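Local coordinates for GH59 galactosidase (Clostridium cellulolyticum, PDB 2V4V), which binds plant cell-wall sugars such as xylose through this family 6 carbohydrate-binding module, one part of a larger glycoside hydrolase that probably breaks down polysaccharides, at residues A3-A9 with N123-E129; Y38-V44 with H106-F112; Q54-A60 with W89-A95. All coordinates share one frame; numbering follows the deposited sequence.

Contact 1 (A3-A9 with N123-E129); sequences AYSRIEA and NWFTFSE. With NA (sodium ion), chain C.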
loop_
_atom_site.group_PDB
_atom_site.type_symbol
_atom_site.label_atom_id
_atom_site.label_comp_id
_atom_site.label_asym_id
_atom_site.label_seq_id
_atom_site.Cartn_x
_atom_site.Cartn_y
_atom_site.Cartn_z
ATOM N N ALA A 3 -2.671 12.965 2.469
ATOM C CA ALA A 3 -1.626 11.918 2.351
ATOM C C ALA A 3 -1.011 11.539 3.709
ATOM O O ALA A 3 -0.479 10.410 3.881
ATOM C CB ALA A 3 -0.511 12.368 1.370
ATOM N N TYR A 4 -1.105 12.470 4.655
ATOM C CA TYR A 4 -0.436 12.366 5.952
ATOM C C TYR A 4 -1.303 11.725 7.036
ATOM O O TYR A 4 -0.825 11.513 8.148
ATOM C CB TYR A 4 0.139 13.750 6.366
ATOM C CG TYR A 4 0.942 14.273 5.212
ATOM C CD1 TYR A 4 2.173 13.688 4.887
ATOM C CD2 TYR A 4 0.428 15.242 4.352
ATOM C CE1 TYR A 4 2.892 14.105 3.764
ATOM C CE2 TYR A 4 1.150 15.663 3.217
ATOM C CZ TYR A 4 2.396 15.093 2.940
ATOM O OH TYR A 4 3.182 15.454 1.846
ATOM N N SER A 5 -2.558 11.422 6.688
ATOM C CA SER A 5 -3.465 10.708 7.551
ATOM C C SER A 5 -3.173 9.203 7.485
ATOM O O SER A 5 -2.488 8.693 6.594
ATOM C CB SER A 5 -4.937 10.964 7.128
ATOM O OG SER A 5 -5.226 10.494 5.804
ATOM N N ARG A 6 -3.712 8.496 8.466
ATOM C CA ARG A 6 -3.709 7.057 8.406
ATOM C C ARG A 6 -4.831 6.611 7.471
ATOM O O ARG A 6 -6.028 6.870 7.733
ATOM C CB ARG A 6 -3.930 6.490 9.799
ATOM C CG ARG A 6 -4.129 5.001 9.821
ATOM C CD ARG A 6 -4.139 4.624 11.240
ATOM N NE ARG A 6 -4.677 3.301 11.470
ATOM C CZ ARG A 6 -4.236 2.481 12.410
ATOM N NH1 ARG A 6 -3.217 2.852 13.206
ATOM N NH2 ARG A 6 -4.815 1.293 12.534
ATOM N N ILE A 7 -4.448 5.958 6.377
ATOM C CA ILE A 7 -5.432 5.533 5.387
ATOM C C ILE A 7 -5.590 4.009 5.508
ATOM O O ILE A 7 -4.628 3.250 5.317
ATOM C CB ILE A 7 -4.971 5.930 3.973
ATOM C CG1 ILE A 7 -4.800 7.461 3.882
ATOM C CG2 ILE A 7 -5.909 5.381 2.888
ATOM C CD1 ILE A 7 -4.095 7.921 2.580
ATOM N N GLU A 8 -6.785 3.583 5.912
ATOM C CA GLU A 8 -6.989 2.153 6.083
ATOM C C GLU A 8 -7.028 1.500 4.702
ATOM O O GLU A 8 -7.691 2.013 3.777
ATOM C CB GLU A 8 -8.297 1.899 6.794
ATOM C CG GLU A 8 -8.229 2.395 8.232
ATOM C CD GLU A 8 -7.253 1.588 9.128
ATOM O OE1 GLU A 8 -6.866 0.458 8.797
ATOM O OE2 GLU A 8 -6.897 2.071 10.247
ATOM N N ALA A 9 -6.374 0.345 4.553
ATOM C CA ALA A 9 -6.219 -0.211 3.217
ATOM C C ALA A 9 -7.596 -0.531 2.611
ATOM O O ALA A 9 -7.770 -0.463 1.365
ATOM C CB ALA A 9 -5.368 -1.491 3.275
ATOM N N ASN A 123 -2.703 -3.605 6.101
ATOM C CA ASN A 123 -3.677 -3.139 7.067
ATOM C C ASN A 123 -4.023 -1.655 6.839
ATOM O O ASN A 123 -5.178 -1.275 6.617
ATOM C CB ASN A 123 -3.112 -3.395 8.477
ATOM C CG ASN A 123 -4.043 -2.946 9.591
ATOM O OD1 ASN A 123 -5.151 -2.421 9.353
ATOM N ND2 ASN A 123 -3.594 -3.141 10.840
ATOM N N TRP A 124 -2.994 -0.809 6.809
ATOM C CA TRP A 124 -3.160 0.631 6.592
ATOM C C TRP A 124 -1.827 1.187 6.077
ATOM O O TRP A 124 -0.833 0.486 6.078
ATOM C CB TRP A 124 -3.633 1.355 7.876
ATOM C CG TRP A 124 -2.755 1.192 9.072
ATOM C CD1 TRP A 124 -2.917 0.282 10.082
ATOM C CD2 TRP A 124 -1.567 1.928 9.395
ATOM N NE1 TRP A 124 -1.930 0.402 11.016
ATOM C CE2 TRP A 124 -1.091 1.423 10.627
ATOM C CE3 TRP A 124 -0.900 3.016 8.798
ATOM C CZ2 TRP A 124 0.064 1.919 11.246
ATOM C CZ3 TRP A 124 0.264 3.497 9.401
ATOM C CH2 TRP A 124 0.711 2.959 10.628
ATOM N N PHE A 125 -1.836 2.428 5.585
ATOM C CA PHE A 125 -0.569 3.037 5.214
ATOM C C PHE A 125 -0.704 4.533 5.448
ATOM O O PHE A 125 -1.806 5.072 5.678
ATOM C CB PHE A 125 -0.255 2.766 3.738
ATOM C CG PHE A 125 -1.331 3.260 2.806
ATOM C CD1 PHE A 125 -1.152 4.476 2.165
ATOM C CD2 PHE A 125 -2.485 2.519 2.553
ATOM C CE1 PHE A 125 -2.104 4.973 1.301
ATOM C CE2 PHE A 125 -3.449 3.020 1.698
ATOM C CZ PHE A 125 -3.254 4.218 1.068
ATOM N N THR A 126 0.434 5.202 5.344
ATOM C CA THR A 126 0.417 6.679 5.428
ATOM C C THR A 126 1.656 7.243 4.744
ATOM O O THR A 126 2.641 6.498 4.513
ATOM C CB THR A 126 0.407 7.175 6.920
ATOM O OG1 THR A 126 0.141 8.593 6.988
ATOM C CG2 THR A 126 1.734 6.809 7.627
ATOM N N PHE A 127 1.625 8.534 4.392
ATOM C CA PHE A 127 2.850 9.188 3.928
ATOM C C PHE A 127 3.422 10.097 5.032
ATOM O O PHE A 127 2.698 10.538 5.930
ATOM C CB PHE A 127 2.594 10.042 2.701
ATOM C CG PHE A 127 2.239 9.243 1.490
ATOM C CD1 PHE A 127 3.231 8.902 0.562
ATOM C CD2 PHE A 127 0.919 8.820 1.258
ATOM C CE1 PHE A 127 2.908 8.169 -0.592
ATOM C CE2 PHE A 127 0.570 8.106 0.096
ATOM C CZ PHE A 127 1.569 7.745 -0.812
ATOM N N SER A 128 4.714 10.389 4.936
ATOM C CA SER A 128 5.367 11.279 5.922
ATOM C C SER A 128 5.969 12.448 5.181
ATOM O O SER A 128 6.345 12.324 4.023
ATOM C CB SER A 128 6.461 10.528 6.676
ATOM O OG SER A 128 7.340 9.883 5.734
ATOM N N GLU A 129 6.047 13.589 5.869
ATOM C CA GLU A 129 6.663 14.773 5.301
ATOM C C GLU A 129 8.178 14.649 5.341
ATOM O O GLU A 129 8.742 13.923 6.191
ATOM C CB GLU A 129 6.218 16.030 6.051
ATOM C CG GLU A 129 4.790 16.443 5.763
ATOM C CD GLU A 129 4.533 17.895 6.159
ATOM O OE1 GLU A 129 4.759 18.223 7.354
ATOM O OE2 GLU A 129 4.116 18.701 5.278
HETATM NA NA NA C . -7.070 -1.817 7.978
HETATM O O HOH W 1 -9.025 -1.493 9.462
#
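Arg6 lies flat across Trp124, its side chain tracing the indole from the six-membered ring to the pyrrole. From CB the chain sets off with CG anti to the backbone N (chi1 172°) and stays extended as far as NE. Arg6 CG rests 3.9 Å from Trp124 CE3, CD follows over CD2, and Arg6 NE comes 3.7 Å from Trp124 CG. The guanidinium then stacks on the five-membered ring with planes 18° apart, a cation-pi contact in which Arg6 NH2 is 3.3 Å from Trp124 CD1 and NH1 lies over NE1 and CE2. Glu8 OE2 fixes its rotation, receiving Arg6 NE at 2.8 Å and, at greater length, NH2. Glu8 OE1 turns to the sodium ion at 2.4 Å, so one carboxylate serves both cations. Asn123 binds the metal through O and OD1 while its ND2 is hydrogen-bonded to Glu25; a water, Glu10 OE1 and the main-chain O of Glu28 complete the site. Thr126 OG1 donates to Ser5 O at 2.7 Å, from above the carbonyl plane. On the face opposite Glu8 and Trp124, Ile7 CB lies over the Phe125 ring, and Ile7 CG2 comes 3.4 Å from Phe125 CZ. Ile7 and Phe125 also exchange two main-chain hydrogen bonds. Strand 7-8 forms one edge of a four-stranded antiparallel sheet, beside strand 121-128 and then 52-59; Tyr41 of strand 38-48 meets the Phe125 ring edge-to-face.

Contact 2 (Y38-V44 with H106-F112); sequences YTVYNNV and HDVYLVF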
loop_
_atom_site.group_PDB
_atom_site.type_symbol
_atom_site.label_atom_id
_atom_site.label_comp_id
_atom_site.label_asym_id
_atom_site.label_seq_id
_atom_site.Cartn_x
_atom_site.Cartn_y
_atom_site.Cartn_z
ATOM N N TYR A 38 -3.978 -4.470 -7.410
ATOM C CA TYR A 38 -3.762 -3.124 -6.874
ATOM C C TYR A 38 -4.986 -2.594 -6.145
ATOM O O TYR A 38 -6.087 -3.125 -6.288
ATOM C CB TYR A 38 -3.326 -2.157 -7.985
ATOM C CG TYR A 38 -4.351 -1.956 -9.080
ATOM C CD1 TYR A 38 -5.426 -1.071 -8.930
ATOM C CD2 TYR A 38 -4.210 -2.631 -10.285
ATOM C CE1 TYR A 38 -6.355 -0.883 -9.978
ATOM C CE2 TYR A 38 -5.127 -2.433 -11.344
ATOM C CZ TYR A 38 -6.184 -1.567 -11.177
ATOM O OH TYR A 38 -7.057 -1.429 -12.268
ATOM N N THR A 39 -4.775 -1.554 -5.342
ATOM C CA THR A 39 -5.886 -0.816 -4.777
ATOM C C THR A 39 -5.672 0.649 -5.136
ATOM O O THR A 39 -4.529 1.076 -5.389
ATOM C CB THR A 39 -6.004 -0.959 -3.214
ATOM O OG1 THR A 39 -4.743 -0.690 -2.598
ATOM C CG2 THR A 39 -6.480 -2.355 -2.818
ATOM N N VAL A 40 -6.765 1.410 -5.088
ATOM C CA VAL A 40 -6.744 2.827 -5.503
ATOM C C VAL A 40 -7.407 3.691 -4.408
ATOM O O VAL A 40 -8.467 3.309 -3.896
ATOM C CB VAL A 40 -7.575 3.055 -6.790
ATOM C CG1 VAL A 40 -7.304 4.514 -7.312
ATOM C CG2 VAL A 40 -7.349 1.966 -7.844
ATOM N N TYR A 41 -6.800 4.831 -4.078
ATOM C CA TYR A 41 -7.326 5.752 -3.103
ATOM C C TYR A 41 -7.463 7.142 -3.772
ATOM O O TYR A 41 -6.505 7.718 -4.082
ATOM C CB TYR A 41 -6.384 5.772 -1.851
ATOM C CG TYR A 41 -6.154 4.362 -1.356
ATOM C CD1 TYR A 41 -5.209 3.551 -1.931
ATOM C CD2 TYR A 41 -6.958 3.824 -0.398
ATOM C CE1 TYR A 41 -5.071 2.259 -1.548
ATOM C CE2 TYR A 41 -6.802 2.555 0.022
ATOM C CZ TYR A 41 -5.895 1.739 -0.575
ATOM O OH TYR A 41 -5.773 0.434 -0.176
ATOM N N ASN A 42 -8.710 7.575 -4.014
ATOM C CA ASN A 42 -8.911 8.779 -4.802
ATOM C C ASN A 42 -8.638 10.050 -4.014
ATOM O O ASN A 42 -8.875 10.131 -2.798
ATOM C CB ASN A 42 -10.344 8.859 -5.339
ATOM C CG ASN A 42 -10.638 7.812 -6.409
ATOM O OD1 ASN A 42 -9.772 7.050 -6.818
ATOM N ND2 ASN A 42 -11.896 7.768 -6.853
ATOM N N ASN A 43 -8.225 11.077 -4.758
ATOM C CA ASN A 43 -8.189 12.437 -4.219
ATOM C C ASN A 43 -7.363 12.547 -2.951
ATOM O O ASN A 43 -7.827 13.090 -1.920
ATOM C CB ASN A 43 -9.606 12.914 -3.917
ATOM C CG ASN A 43 -10.495 12.884 -5.131
ATOM O OD1 ASN A 43 -10.013 13.050 -6.256
ATOM N ND2 ASN A 43 -11.806 12.640 -4.919
ATOM N N VAL A 44 -6.160 12.005 -3.009
ATOM C CA VAL A 44 -5.227 12.152 -1.903
ATOM C C VAL A 44 -4.444 13.467 -2.090
ATOM O O VAL A 44 -3.894 13.725 -3.168
ATOM C CB VAL A 44 -4.240 10.979 -1.837
ATOM C CG1 VAL A 44 -3.243 11.197 -0.741
ATOM C CG2 VAL A 44 -4.979 9.625 -1.616
ATOM N N HIS A 106 -3.891 13.761 -6.041
ATOM C CA HIS A 106 -3.759 12.678 -6.995
ATOM C C HIS A 106 -4.486 11.447 -6.507
ATOM O O HIS A 106 -4.648 11.278 -5.303
ATOM C CB HIS A 106 -2.281 12.346 -7.134
ATOM C CG HIS A 106 -1.526 13.433 -7.834
ATOM N ND1 HIS A 106 -0.797 14.414 -7.181
ATOM C CD2 HIS A 106 -1.433 13.704 -9.153
ATOM C CE1 HIS A 106 -0.275 15.236 -8.086
ATOM N NE2 HIS A 106 -0.653 14.831 -9.285
ATOM N N ASP A 107 -4.919 10.605 -7.447
ATOM C CA ASP A 107 -5.426 9.291 -7.014
ATOM C C ASP A 107 -4.202 8.385 -6.832
ATOM O O ASP A 107 -3.330 8.311 -7.713
ATOM C CB ASP A 107 -6.358 8.661 -8.024
ATOM C CG ASP A 107 -7.573 9.547 -8.356
ATOM O OD1 ASP A 107 -8.019 10.339 -7.498
ATOM O OD2 ASP A 107 -8.074 9.398 -9.485
ATOM N N VAL A 108 -4.154 7.679 -5.692
ATOM C CA VAL A 108 -2.965 6.916 -5.395
ATOM C C VAL A 108 -3.258 5.441 -5.696
ATOM O O VAL A 108 -4.192 4.876 -5.101
ATOM C CB VAL A 108 -2.530 7.090 -3.922
ATOM C CG1 VAL A 108 -1.504 6.056 -3.552
ATOM C CG2 VAL A 108 -1.939 8.492 -3.692
ATOM N N TYR A 109 -2.432 4.840 -6.575
ATOM C CA TYR A 109 -2.523 3.400 -6.862
ATOM C C TYR A 109 -1.410 2.709 -6.144
ATOM O O TYR A 109 -0.239 3.026 -6.384
ATOM C CB TYR A 109 -2.371 3.132 -8.369
ATOM C CG TYR A 109 -3.593 3.567 -9.137
ATOM C CD1 TYR A 109 -4.447 2.626 -9.745
ATOM C CD2 TYR A 109 -3.910 4.937 -9.273
ATOM C CE1 TYR A 109 -5.585 3.031 -10.469
ATOM C CE2 TYR A 109 -5.036 5.347 -9.977
ATOM C CZ TYR A 109 -5.875 4.394 -10.569
ATOM O OH TYR A 109 -6.986 4.844 -11.274
ATOM N N LEU A 110 -1.776 1.757 -5.270
ATOM C CA LEU A 110 -0.784 0.871 -4.683
ATOM C C LEU A 110 -0.817 -0.432 -5.494
ATOM O O LEU A 110 -1.799 -1.164 -5.463
ATOM C CB LEU A 110 -1.064 0.632 -3.203
ATOM C CG LEU A 110 -1.178 1.886 -2.322
ATOM C CD1 LEU A 110 -1.367 1.421 -0.898
ATOM C CD2 LEU A 110 0.104 2.762 -2.463
ATOM N N VAL A 111 0.257 -0.671 -6.261
ATOM C CA VAL A 111 0.321 -1.746 -7.235
ATOM C C VAL A 111 1.287 -2.793 -6.691
ATOM O O VAL A 111 2.430 -2.492 -6.334
ATOM C CB VAL A 111 0.772 -1.255 -8.630
ATOM C CG1 VAL A 111 0.766 -2.428 -9.631
ATOM C CG2 VAL A 111 -0.158 -0.119 -9.123
ATOM N N PHE A 112 0.796 -4.024 -6.529
ATOM C CA PHE A 112 1.538 -5.014 -5.752
ATOM C C PHE A 112 2.309 -5.904 -6.699
ATOM O O PHE A 112 1.728 -6.524 -7.591
ATOM C CB PHE A 112 0.544 -5.830 -4.903
ATOM C CG PHE A 112 -0.402 -4.949 -4.097
ATOM C CD1 PHE A 112 0.132 -3.935 -3.270
ATOM C CD2 PHE A 112 -1.771 -5.104 -4.181
ATOM C CE1 PHE A 112 -0.726 -3.086 -2.532
ATOM C CE2 PHE A 112 -2.653 -4.301 -3.441
ATOM C CZ PHE A 112 -2.127 -3.282 -2.606
#
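Antiparallel pairing of Thr39 with Leu110 and of Tyr41 with Val108 joins two neighbouring strands in the five-stranded sheet of the beta-sandwich, where strand 38-48 lies between strands 14-16 and 105-113. Both pairs are hydrogen-bonded in each direction; Leu110 N reaches Thr39 O at 2.8 Å. Beyond them the register slips by one residue before Val44 pairs with His106, so that Asn42 and Asn43 together face Asp107 in a beta bulge. Asn43 has a left-handed backbone, and Asp107 OD1 accepts the main-chain N-H of Asn43 across a distance of 2.8 Å from Asn43 N, using the anti lone pair. A carboxylate thereby takes up the backbone N-H at the bulge.

Tyr38, Val40 and Tyr109 occupy one face. Val40 and Tyr109 run side by side: Val40 CG1 lies 3.6 Å from the centroid of the Tyr109 ring, over its face, while CG2 approaches the rim, 3.3 Å from Tyr109 CE1. With Val40 CG1 anti to the backbone N (chi1 -170°), both methyl groups bear on the same ring. Tyr38 runs alongside Tyr109 with its ring turned 51° against it and Tyr38 CD1 3.9 Å from Tyr109 CD1.

The other face is directed into the sandwich. Here Tyr41 crosses Leu110 at about a right angle, Tyr41 CE1 lying 3.9 Å from Leu110 CD1, and Val44 CG2 packs against Val108 CG2. Leu110 continues onto Leu122 and Phe125 of strand 121-128 in the opposing sheet. The Tyr41 hydroxyl accepts from Thr39 OG1 (2.9 Å from Thr39 OG1 to Tyr41 OH) and bonds to Ala9 O, which implies that this buried phenol is satisfied by Thr39 of its own strand and by the main chain of Ala9, just after strand 7-8.

Contact 3 (Q54-A60 with W89-A95); sequences QARVASA and WQTYTDA. With XYP (beta-D-xylopyranose), chain B.
Ala58 CB sits over the centre of the Tyr92 ring, 3.6 Å from its centroid, and this is the dense part of the contact. Ala58 CB also touches two carbonyl oxygens, 3.2 Å from Trp89 O and from Thr91 O. Nearby, Ala60 CB covers one face of the Trp89 indole, 3.5 Å from Trp89 CE2, and Ser59 backs the six-membered ring. On the opposite face lies xylose, whose C4 is 3.8 Å from Trp89 CD2. Such a sugar-on-aromatic platform is a hallmark of carbohydrate-binding modules, and here it stands where the edge strand 91-98 of the beta-sandwich begins, with Glu21, Phe32 and Asn121 hydrogen-bonding the ligand. The buried side continues with Val57 CG2, packed 3.7 Å from Ala95 CB. By contrast, the face carrying Arg56 and Asp94, with the Gln54 side chain beside it, is polar and more open. Arg56 bends at chi2 (70°), bringing Arg56 NH1 to within 2.9 Å of Asp94 OD1 in a salt bridge that meets the carboxylate from above its plane. Arg56 NH2 turns to Glu25. Asp94 OD2 receives a weak bond, 3.1 Å from Gln54 NE2, with the amide almost perpendicular to the carboxylate.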
loop_
_atom_site.group_PDB
_atom_site.type_symbol
_atom_site.label_atom_id
_atom_site.label_comp_id
_atom_site.label_asym_id
_atom_site.label_seq_id
_atom_site.Cartn_x
_atom_site.Cartn_y
_atom_site.Cartn_z
ATOM N N GLN A 54 4.846 4.689 4.756
ATOM C CA GLN A 54 4.872 3.656 5.782
ATOM C C GLN A 54 3.647 2.796 5.580
ATOM O O GLN A 54 2.521 3.318 5.497
ATOM C CB GLN A 54 4.873 4.326 7.165
ATOM C CG GLN A 54 4.861 3.394 8.375
ATOM C CD GLN A 54 4.568 4.147 9.676
ATOM O OE1 GLN A 54 4.098 5.301 9.660
ATOM N NE2 GLN A 54 4.796 3.481 10.807
ATOM N N ALA A 55 3.864 1.483 5.490
ATOM C CA ALA A 55 2.737 0.553 5.341
ATOM C C ALA A 55 2.770 -0.518 6.430
ATOM O O ALA A 55 3.843 -1.040 6.768
ATOM C CB ALA A 55 2.800 -0.118 3.980
ATOM N N ARG A 56 1.576 -0.821 6.967
ATOM C CA ARG A 56 1.458 -1.850 8.015
ATOM C C ARG A 56 1.096 -3.181 7.342
ATOM O O ARG A 56 0.008 -3.301 6.808
ATOM C CB ARG A 56 0.372 -1.420 9.015
ATOM C CG ARG A 56 0.260 -2.287 10.233
ATOM C CD ARG A 56 1.497 -2.088 11.129
ATOM N NE ARG A 56 1.383 -2.971 12.288
ATOM C CZ ARG A 56 2.351 -3.161 13.189
ATOM N NH1 ARG A 56 3.515 -2.500 13.078
ATOM N NH2 ARG A 56 2.147 -4.023 14.188
ATOM N N VAL A 57 2.051 -4.104 7.305
ATOM C CA VAL A 57 1.959 -5.275 6.426
ATOM C C VAL A 57 2.310 -6.582 7.125
ATOM O O VAL A 57 3.071 -6.589 8.109
ATOM C CB VAL A 57 2.924 -5.154 5.241
ATOM C CG1 VAL A 57 2.382 -4.150 4.190
ATOM C CG2 VAL A 57 4.315 -4.746 5.744
ATOM N N ALA A 58 1.739 -7.676 6.630
ATOM C CA ALA A 58 2.032 -9.018 7.156
ATOM C C ALA A 58 2.291 -9.947 5.959
ATOM O O ALA A 58 1.746 -9.717 4.859
ATOM C CB ALA A 58 0.843 -9.570 7.939
ATOM N N SER A 59 3.118 -10.986 6.149
ATOM C CA SER A 59 3.245 -11.941 5.054
ATOM C C SER A 59 3.779 -13.269 5.544
ATOM O O SER A 59 4.828 -13.290 6.254
ATOM C CB SER A 59 4.250 -11.432 3.997
ATOM O OG SER A 59 4.521 -12.449 3.051
ATOM N N ALA A 60 3.136 -14.366 5.135
ATOM C CA ALA A 60 3.662 -15.697 5.436
ATOM C C ALA A 60 4.610 -16.206 4.369
ATOM O O ALA A 60 5.077 -17.366 4.415
ATOM C CB ALA A 60 2.542 -16.707 5.621
ATOM N N TRP A 89 0.452 -14.641 8.180
ATOM C CA TRP A 89 -0.423 -13.695 7.486
ATOM C C TRP A 89 -1.038 -12.627 8.372
ATOM O O TRP A 89 -1.575 -11.642 7.852
ATOM C CB TRP A 89 -1.586 -14.424 6.788
ATOM C CG TRP A 89 -1.125 -15.231 5.596
ATOM C CD1 TRP A 89 -1.234 -16.591 5.417
ATOM C CD2 TRP A 89 -0.458 -14.725 4.422
ATOM N NE1 TRP A 89 -0.670 -16.966 4.208
ATOM C CE2 TRP A 89 -0.184 -15.842 3.576
ATOM C CE3 TRP A 89 -0.038 -13.451 4.013
ATOM C CZ2 TRP A 89 0.459 -15.703 2.331
ATOM C CZ3 TRP A 89 0.581 -13.312 2.744
ATOM C CH2 TRP A 89 0.849 -14.437 1.942
ATOM N N GLN A 90 -1.001 -12.845 9.686
ATOM C CA GLN A 90 -1.621 -11.894 10.623
ATOM C C GLN A 90 -0.674 -11.394 11.732
ATOM O O GLN A 90 -1.135 -10.947 12.777
ATOM C CB GLN A 90 -2.924 -12.488 11.205
ATOM C CG GLN A 90 -4.009 -12.768 10.154
ATOM C CD GLN A 90 -4.577 -11.471 9.533
ATOM O OE1 GLN A 90 -4.452 -10.373 10.113
ATOM N NE2 GLN A 90 -5.210 -11.602 8.370
ATOM N N THR A 91 0.646 -11.423 11.453
ATOM C CA THR A 91 1.635 -10.771 12.303
ATOM C C THR A 91 2.240 -9.638 11.478
ATOM O O THR A 91 2.859 -9.909 10.444
ATOM C CB THR A 91 2.724 -11.764 12.661
ATOM O OG1 THR A 91 2.156 -12.812 13.474
ATOM C CG2 THR A 91 3.894 -11.062 13.377
ATOM N N TYR A 92 1.951 -8.405 11.903
ATOM C CA TYR A 92 2.264 -7.203 11.100
ATOM C C TYR A 92 3.550 -6.531 11.543
ATOM O O TYR A 92 3.983 -6.654 12.690
ATOM C CB TYR A 92 1.103 -6.202 11.079
ATOM C CG TYR A 92 -0.129 -6.768 10.413
ATOM C CD1 TYR A 92 -0.499 -6.368 9.134
ATOM C CD2 TYR A 92 -0.899 -7.778 11.053
ATOM C CE1 TYR A 92 -1.610 -6.890 8.502
ATOM C CE2 TYR A 92 -2.033 -8.325 10.430
ATOM C CZ TYR A 92 -2.367 -7.897 9.128
ATOM O OH TYR A 92 -3.472 -8.404 8.442
ATOM N N THR A 93 4.110 -5.792 10.599
ATOM C CA THR A 93 5.263 -4.938 10.848
ATOM C C THR A 93 5.151 -3.683 9.966
ATOM O O THR A 93 4.162 -3.539 9.238
ATOM C CB THR A 93 6.548 -5.688 10.567
ATOM O OG1 THR A 93 7.658 -4.986 11.164
ATOM C CG2 THR A 93 6.738 -5.922 9.064
ATOM N N ASP A 94 6.110 -2.760 10.092
ATOM C CA ASP A 94 6.113 -1.538 9.290
ATOM C C ASP A 94 7.109 -1.679 8.137
ATOM O O ASP A 94 8.317 -1.914 8.334
ATOM C CB ASP A 94 6.525 -0.331 10.132
ATOM C CG ASP A 94 5.509 0.049 11.219
ATOM O OD1 ASP A 94 4.332 -0.381 11.220
ATOM O OD2 ASP A 94 5.904 0.878 12.073
ATOM N N ALA A 95 6.602 -1.520 6.922
ATOM C CA ALA A 95 7.470 -1.461 5.738
ATOM C C ALA A 95 7.568 0.011 5.388
ATOM O O ALA A 95 6.567 0.766 5.539
ATOM C CB ALA A 95 6.867 -2.285 4.583
HETATM O O1 XYP B . -5.447 -17.960 3.049
HETATM C C1 XYP B . -5.221 -16.638 2.585
HETATM C C2 XYP B . -5.150 -15.765 3.829
HETATM C C3 XYP B . -4.865 -14.327 3.435
HETATM C C4 XYP B . -3.677 -14.264 2.477
HETATM C C5 XYP B . -3.847 -15.278 1.337
HETATM O O2 XYP B . -6.388 -15.732 4.529
HETATM O O3 XYP B . -4.616 -13.531 4.582
HETATM O O4 XYP B . -3.549 -12.983 1.904
HETATM O O5 XYP B . -4.042 -16.566 1.876
#

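From the N terminus, residues 3-9 enter the fold first and await the last strand, so contact 1 closes a loop spanning almost the whole chain. Within it, residues 38-44 meet 106-112 in contact 2, and inside that loop residues 54-60 meet 89-95 in contact 3; the three are nested and none cross. Contacts 1 and 3 lie in the same sheet, joined through the neighbouring strands 121-128 and 52-59, whereas contact 2 belongs to the other sheet. Contacts 1 and 2 touch across the sandwich, but contacts 2 and 3 lie on opposite sides of the chain centre, their nearest atoms about 7 Å apart.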